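Local structure of glycerol dehydrogenase (Schizosaccharomyces pombe, 1TA9) at residues 147-152 and 166-171; 341-346 and 415-420. The protein oxidises glycerol to dihydroxyacetone with NAD(+) as the electron acceptor, probably by means of a catalytic zinc ion, and so serves the assimilation of glycerol. All coordinates share one frame; numbering follows the deposited sequence.

Overall arrangement
Contact 1 comes first along the chain and is complete before contact 2 opens; their centres lie about 41 Å apart, on opposite sides of the chain's centre, and they share no helix or strand. Residues 147-152 and 166-171 belong to the six-stranded parallel sheet with its flanking helices, the part of this iron-containing alcohol dehydrogenase that carries most of the residues assigned to NAD(+). Residues 341-346 and 415-420 lie on helices 333-347 and 407-428 of the all-helical part, beyond the zinc ion held by Asp232, His315 and His333. The two contacts thus sample the two halves of the enzyme, between which the metal site lies.

Contact 1: residues 147-152 and 166-171; sequences QVIIGV and HSMNLP
A beta-alpha-beta unit of the nucleotide-binding sheet closes here, where the chain leaves helix 155-167 and turns toward strand 172-176 beside strand 148-153. Asn169, with positive phi, is the C' residue of a Schellman motif that ends the helix; asparagine tolerates this left-handed backbone well. The turn delivers Pro171, whose O accepts a nearly straight hydrogen bond from Ile149 N (3.3 Å, N-H...O angle 170°), with the donor in the carbonyl plane. Proline can stand here, since this bond uses its carbonyl and asks for no N-H. Its ring lies against Gln147 O, 3.2 Å from Pro171 CD. Val148 has CG2 anti to its backbone N, which sets that methyl 3.2 Å from Pro171 O and also against Pro171 CG. Leu170, its CG anti to the carbonyl carbon, sets CD2 3.7 Å from Gln147 O. The end methyl of Ile149, CD1, lies 4.2 Å from Met168 SD and also meets Leu170 CD1, joining strand and turn through apolar tips. Gln147 turns its side chain elsewhere, OE1 accepting from Lys92 N and Ser93 N. Strand 148-153 thus runs between strands 172-176 and 93-98, with Ile150 and Val152 packed on helix 100-115.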
loop_
_atom_site.group_PDB
_atom_site.type_symbol
_atom_site.label_atom_id
_atom_site.label_comp_id
_atom_site.label_asym_id
_atom_site.label_seq_id
_atom_site.Cartn_x
_atom_site.Cartn_y
_atom_site.Cartn_z
ATOM N N GLN B 147 54.949 22.560 8.458
ATOM C CA GLN B 147 54.197 21.505 9.130
ATOM C C GLN B 147 53.001 20.968 8.346
ATOM O O GLN B 147 52.545 19.849 8.591
ATOM C CB GLN B 147 53.697 22.006 10.483
ATOM C CG GLN B 147 54.783 22.466 11.438
ATOM C CD GLN B 147 54.199 23.023 12.720
ATOM O OE1 GLN B 147 53.519 24.049 12.710
ATOM N NE2 GLN B 147 54.449 22.342 13.831
ATOM N N VAL B 148 52.487 21.760 7.412
ATOM C CA VAL B 148 51.328 21.334 6.641
ATOM C C VAL B 148 51.212 22.100 5.328
ATOM O O VAL B 148 51.656 23.243 5.219
ATOM C CB VAL B 148 50.027 21.536 7.459
ATOM C CG1 VAL B 148 49.802 23.025 7.721
ATOM C CG2 VAL B 148 48.838 20.940 6.720
ATOM N N ILE B 149 50.616 21.455 4.332
ATOM C CA ILE B 149 50.423 22.061 3.024
ATOM C C ILE B 149 48.931 22.331 2.856
ATOM O O ILE B 149 48.120 21.412 2.952
ATOM C CB ILE B 149 50.883 21.116 1.891
ATOM C CG1 ILE B 149 52.327 20.664 2.133
ATOM C CG2 ILE B 149 50.762 21.820 0.547
ATOM C CD1 ILE B 149 53.341 21.785 2.122
ATOM N N ILE B 150 48.578 23.589 2.609
ATOM C CA ILE B 150 47.182 23.968 2.434
ATOM C C ILE B 150 46.885 24.372 0.992
ATOM O O ILE B 150 47.405 25.377 0.501
ATOM C CB ILE B 150 46.809 25.154 3.347
ATOM C CG1 ILE B 150 47.216 24.853 4.790
ATOM C CG2 ILE B 150 45.312 25.421 3.264
ATOM C CD1 ILE B 150 46.949 26.000 5.753
ATOM N N GLY B 151 46.050 23.584 0.323
ATOM C CA GLY B 151 45.678 23.879 -1.050
ATOM C C GLY B 151 44.308 24.531 -1.092
ATOM O O GLY B 151 43.334 23.971 -0.586
ATOM N N VAL B 152 44.223 25.714 -1.695
ATOM C CA VAL B 152 42.958 26.436 -1.776
ATOM C C VAL B 152 42.561 26.705 -3.227
ATOM O O VAL B 152 43.276 27.398 -3.948
ATOM C CB VAL B 152 43.049 27.794 -1.036
ATOM C CG1 VAL B 152 41.665 28.425 -0.927
ATOM C CG2 VAL B 152 43.664 27.604 0.340
ATOM N N HIS B 166 52.473 14.894 0.084
ATOM C CA HIS B 166 52.913 13.507 0.070
ATOM C C HIS B 166 54.424 13.457 -0.123
ATOM O O HIS B 166 55.116 12.684 0.533
ATOM C CB HIS B 166 52.225 12.737 -1.056
ATOM C CG HIS B 166 52.696 11.323 -1.187
ATOM N ND1 HIS B 166 52.499 10.378 -0.202
ATOM C CD2 HIS B 166 53.376 10.697 -2.177
ATOM C CE1 HIS B 166 53.037 9.232 -0.581
ATOM N NE2 HIS B 166 53.576 9.400 -1.775
ATOM N N SER B 167 54.930 14.292 -1.024
ATOM C CA SER B 167 56.362 14.342 -1.302
ATOM C C SER B 167 57.177 14.760 -0.077
ATOM O O SER B 167 58.344 14.393 0.054
ATOM C CB SER B 167 56.633 15.300 -2.457
ATOM N N MET B 168 56.562 15.522 0.821
ATOM C CA MET B 168 57.254 15.988 2.020
ATOM C C MET B 168 56.846 15.227 3.280
ATOM O O MET B 168 57.253 15.581 4.386
ATOM C CB MET B 168 56.994 17.482 2.217
ATOM C CG MET B 168 57.453 18.347 1.052
ATOM S SD MET B 168 57.161 20.108 1.315
ATOM C CE MET B 168 58.560 20.527 2.329
ATOM N N ASN B 169 56.046 14.179 3.104
ATOM C CA ASN B 169 55.567 13.366 4.219
ATOM C C ASN B 169 54.857 14.248 5.242
ATOM O O ASN B 169 55.029 14.076 6.449
ATOM C CB ASN B 169 56.730 12.635 4.902
ATOM C CG ASN B 169 56.253 11.578 5.893
ATOM O OD1 ASN B 169 56.980 11.195 6.814
ATOM N ND2 ASN B 169 55.029 11.095 5.701
ATOM N N LEU B 170 54.053 15.189 4.749
ATOM C CA LEU B 170 53.316 16.110 5.611
ATOM C C LEU B 170 51.810 15.989 5.427
ATOM O O LEU B 170 51.335 15.546 4.384
ATOM C CB LEU B 170 53.705 17.556 5.299
ATOM C CG LEU B 170 55.110 18.051 5.631
ATOM C CD1 LEU B 170 55.254 19.481 5.145
ATOM C CD2 LEU B 170 55.346 17.966 7.134
ATOM N N PRO B 171 51.037 16.392 6.448
ATOM C CA PRO B 171 49.579 16.321 6.351
ATOM C C PRO B 171 49.119 17.383 5.357
ATOM O O PRO B 171 49.835 18.354 5.101
ATOM C CB PRO B 171 49.123 16.618 7.775
ATOM C CG PRO B 171 50.189 17.565 8.267
ATOM C CD PRO B 171 51.456 16.908 7.764
#

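Contact 2: residues 341-346 and 415-420; sequences TLVQVV and KAVDSY
The phenol ring of Tyr420 is the one flat group here, and one of its faces lies over its own helix, with Ala416 C 4.0 Å above the plane and offset toward the rim. Phe355 of helix 352-364 meets the ring edge-to-face, while Val346 CG2 comes obliquely to CE2, at 4.0 Å. Tyrosine suits this place because its ring fills apolar space while OH reaches the second subunit, where it makes a weak hydrogen bond with Ser281.

Helices 333-347 and 407-428 cross steeply, at 100° and 9.1 Å between the short axes, and Val417 stands at the crossing. Its CG2, anti to the carbonyl carbon, points between Val343 and Val346, 3.5 Å from Val343 CA and 3.7 Å from Val343 CG2. The same methyl lies 3.5 Å from Val346 CG2. Val417 CG1, anti to the backbone N, faces Leu342 instead and lies 3.7 Å from its CB, the two side chains crossing at about a right angle. A branched residue can thus serve three partners from one CB. Val346 is forked likewise: CG2 serves Val417 and Tyr420, whereas CG1 meets Ala416 CB at 4.0 Å, where a small side chain leaves room for the valine methyl. An alanine in place of Val417 would lose both methyls and would probably loosen the packing against Leu342, Val343 and Val346.

The second subunit borders the contact: its Thr288 packs on Val346 and Ala416, and its Arg284 forms a salt bridge with Asp418. Between the two segments the chemistry is purely apolar: buried methyls set the spacing by shape, and polar side chains of the same helices find partners elsewhere, both within the chain and in the second subunit.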
loop_
_atom_site.group_PDB
_atom_site.type_symbol
_atom_site.label_atom_id
_atom_site.label_comp_id
_atom_site.label_asym_id
_atom_site.label_seq_id
_atom_site.Cartn_x
_atom_site.Cartn_y
_atom_site.Cartn_z
ATOM N N THR B 341 26.802 8.884 -16.904
ATOM C CA THR B 341 25.969 8.115 -15.990
ATOM C C THR B 341 24.755 7.583 -16.755
ATOM O O THR B 341 24.330 6.449 -16.542
ATOM C CB THR B 341 25.520 8.980 -14.790
ATOM O OG1 THR B 341 26.682 9.428 -14.076
ATOM C CG2 THR B 341 24.637 8.173 -13.835
ATOM N N LEU B 342 24.206 8.394 -17.656
ATOM C CA LEU B 342 23.068 7.947 -18.449
ATOM C C LEU B 342 23.525 6.819 -19.364
ATOM O O LEU B 342 22.773 5.880 -19.634
ATOM C CB LEU B 342 22.493 9.094 -19.285
ATOM C CG LEU B 342 21.752 10.200 -18.522
ATOM C CD1 LEU B 342 21.172 11.202 -19.519
ATOM C CD2 LEU B 342 20.636 9.596 -17.676
ATOM N N VAL B 343 24.759 6.909 -19.847
ATOM C CA VAL B 343 25.285 5.862 -20.710
ATOM C C VAL B 343 25.393 4.574 -19.892
ATOM O O VAL B 343 25.072 3.493 -20.390
ATOM C CB VAL B 343 26.680 6.226 -21.278
ATOM C CG1 VAL B 343 27.196 5.084 -22.153
ATOM C CG2 VAL B 343 26.590 7.514 -22.109
ATOM N N GLN B 344 25.833 4.681 -18.638
ATOM C CA GLN B 344 25.936 3.479 -17.809
ATOM C C GLN B 344 24.549 2.879 -17.607
ATOM O O GLN B 344 24.398 1.663 -17.526
ATOM C CB GLN B 344 26.566 3.764 -16.434
ATOM C CG GLN B 344 26.639 2.483 -15.581
ATOM C CD GLN B 344 27.559 2.582 -14.379
ATOM O OE1 GLN B 344 28.567 3.289 -14.408
ATOM N NE2 GLN B 344 27.229 1.842 -13.320
ATOM N N VAL B 345 23.537 3.739 -17.529
ATOM C CA VAL B 345 22.162 3.284 -17.346
ATOM C C VAL B 345 21.725 2.455 -18.548
ATOM O O VAL B 345 20.968 1.490 -18.411
ATOM C CB VAL B 345 21.206 4.489 -17.151
ATOM C CG1 VAL B 345 19.768 4.064 -17.352
ATOM C CG2 VAL B 345 21.392 5.054 -15.747
ATOM N N VAL B 346 22.201 2.837 -19.728
ATOM C CA VAL B 346 21.877 2.100 -20.937
ATOM C C VAL B 346 22.615 0.761 -20.900
ATOM O O VAL B 346 22.046 -0.282 -21.227
ATOM C CB VAL B 346 22.285 2.900 -22.199
ATOM C CG1 VAL B 346 22.056 2.067 -23.454
ATOM C CG2 VAL B 346 21.470 4.188 -22.270
ATOM N N LYS B 415 25.025 6.854 -28.277
ATOM C CA LYS B 415 24.009 7.338 -29.206
ATOM C C LYS B 415 22.608 7.038 -28.688
ATOM O O LYS B 415 21.683 7.816 -28.904
ATOM C CB LYS B 415 24.201 6.710 -30.590
ATOM C CG LYS B 415 25.380 7.308 -31.356
ATOM C CD LYS B 415 25.545 6.701 -32.744
ATOM C CE LYS B 415 26.112 5.290 -32.678
ATOM N NZ LYS B 415 26.457 4.764 -34.041
ATOM N N ALA B 416 22.452 5.910 -28.001
ATOM C CA ALA B 416 21.153 5.538 -27.455
ATOM C C ALA B 416 20.702 6.591 -26.444
ATOM O O ALA B 416 19.546 7.009 -26.449
ATOM C CB ALA B 416 21.232 4.166 -26.794
ATOM N N VAL B 417 21.612 7.018 -25.572
ATOM C CA VAL B 417 21.266 8.043 -24.592
ATOM C C VAL B 417 20.704 9.265 -25.325
ATOM O O VAL B 417 19.664 9.805 -24.955
ATOM C CB VAL B 417 22.504 8.481 -23.769
ATOM C CG1 VAL B 417 22.165 9.711 -22.933
ATOM C CG2 VAL B 417 22.964 7.337 -22.863
ATOM N N ASP B 418 21.391 9.686 -26.380
ATOM C CA ASP B 418 20.953 10.846 -27.152
ATOM C C ASP B 418 19.522 10.687 -27.674
ATOM O O ASP B 418 18.705 11.598 -27.540
ATOM C CB ASP B 418 21.908 11.088 -28.316
ATOM C CG ASP B 418 21.570 12.344 -29.090
ATOM O OD1 ASP B 418 21.607 13.444 -28.494
ATOM O OD2 ASP B 418 21.266 12.225 -30.294
ATOM N N SER B 419 19.216 9.536 -28.264
ATOM C CA SER B 419 17.871 9.298 -28.781
ATOM C C SER B 419 16.829 9.213 -27.663
ATOM O O SER B 419 15.716 9.727 -27.804
ATOM C CB SER B 419 17.834 8.013 -29.609
ATOM O OG SER B 419 18.623 8.137 -30.780
ATOM N N TYR B 420 17.177 8.545 -26.566
ATOM C CA TYR B 420 16.256 8.411 -25.435
ATOM C C TYR B 420 15.916 9.792 -24.865
ATOM O O TYR B 420 14.750 10.106 -24.612
ATOM C CB TYR B 420 16.886 7.567 -24.312
ATOM C CG TYR B 420 17.081 6.085 -24.586
ATOM C CD1 TYR B 420 16.834 5.528 -25.841
ATOM C CD2 TYR B 420 17.556 5.246 -23.579
ATOM C CE1 TYR B 420 17.061 4.154 -26.084
ATOM C CE2 TYR B 420 17.786 3.883 -23.807
ATOM C CZ TYR B 420 17.539 3.344 -25.057
ATOM O OH TYR B 420 17.783 2.002 -25.266
#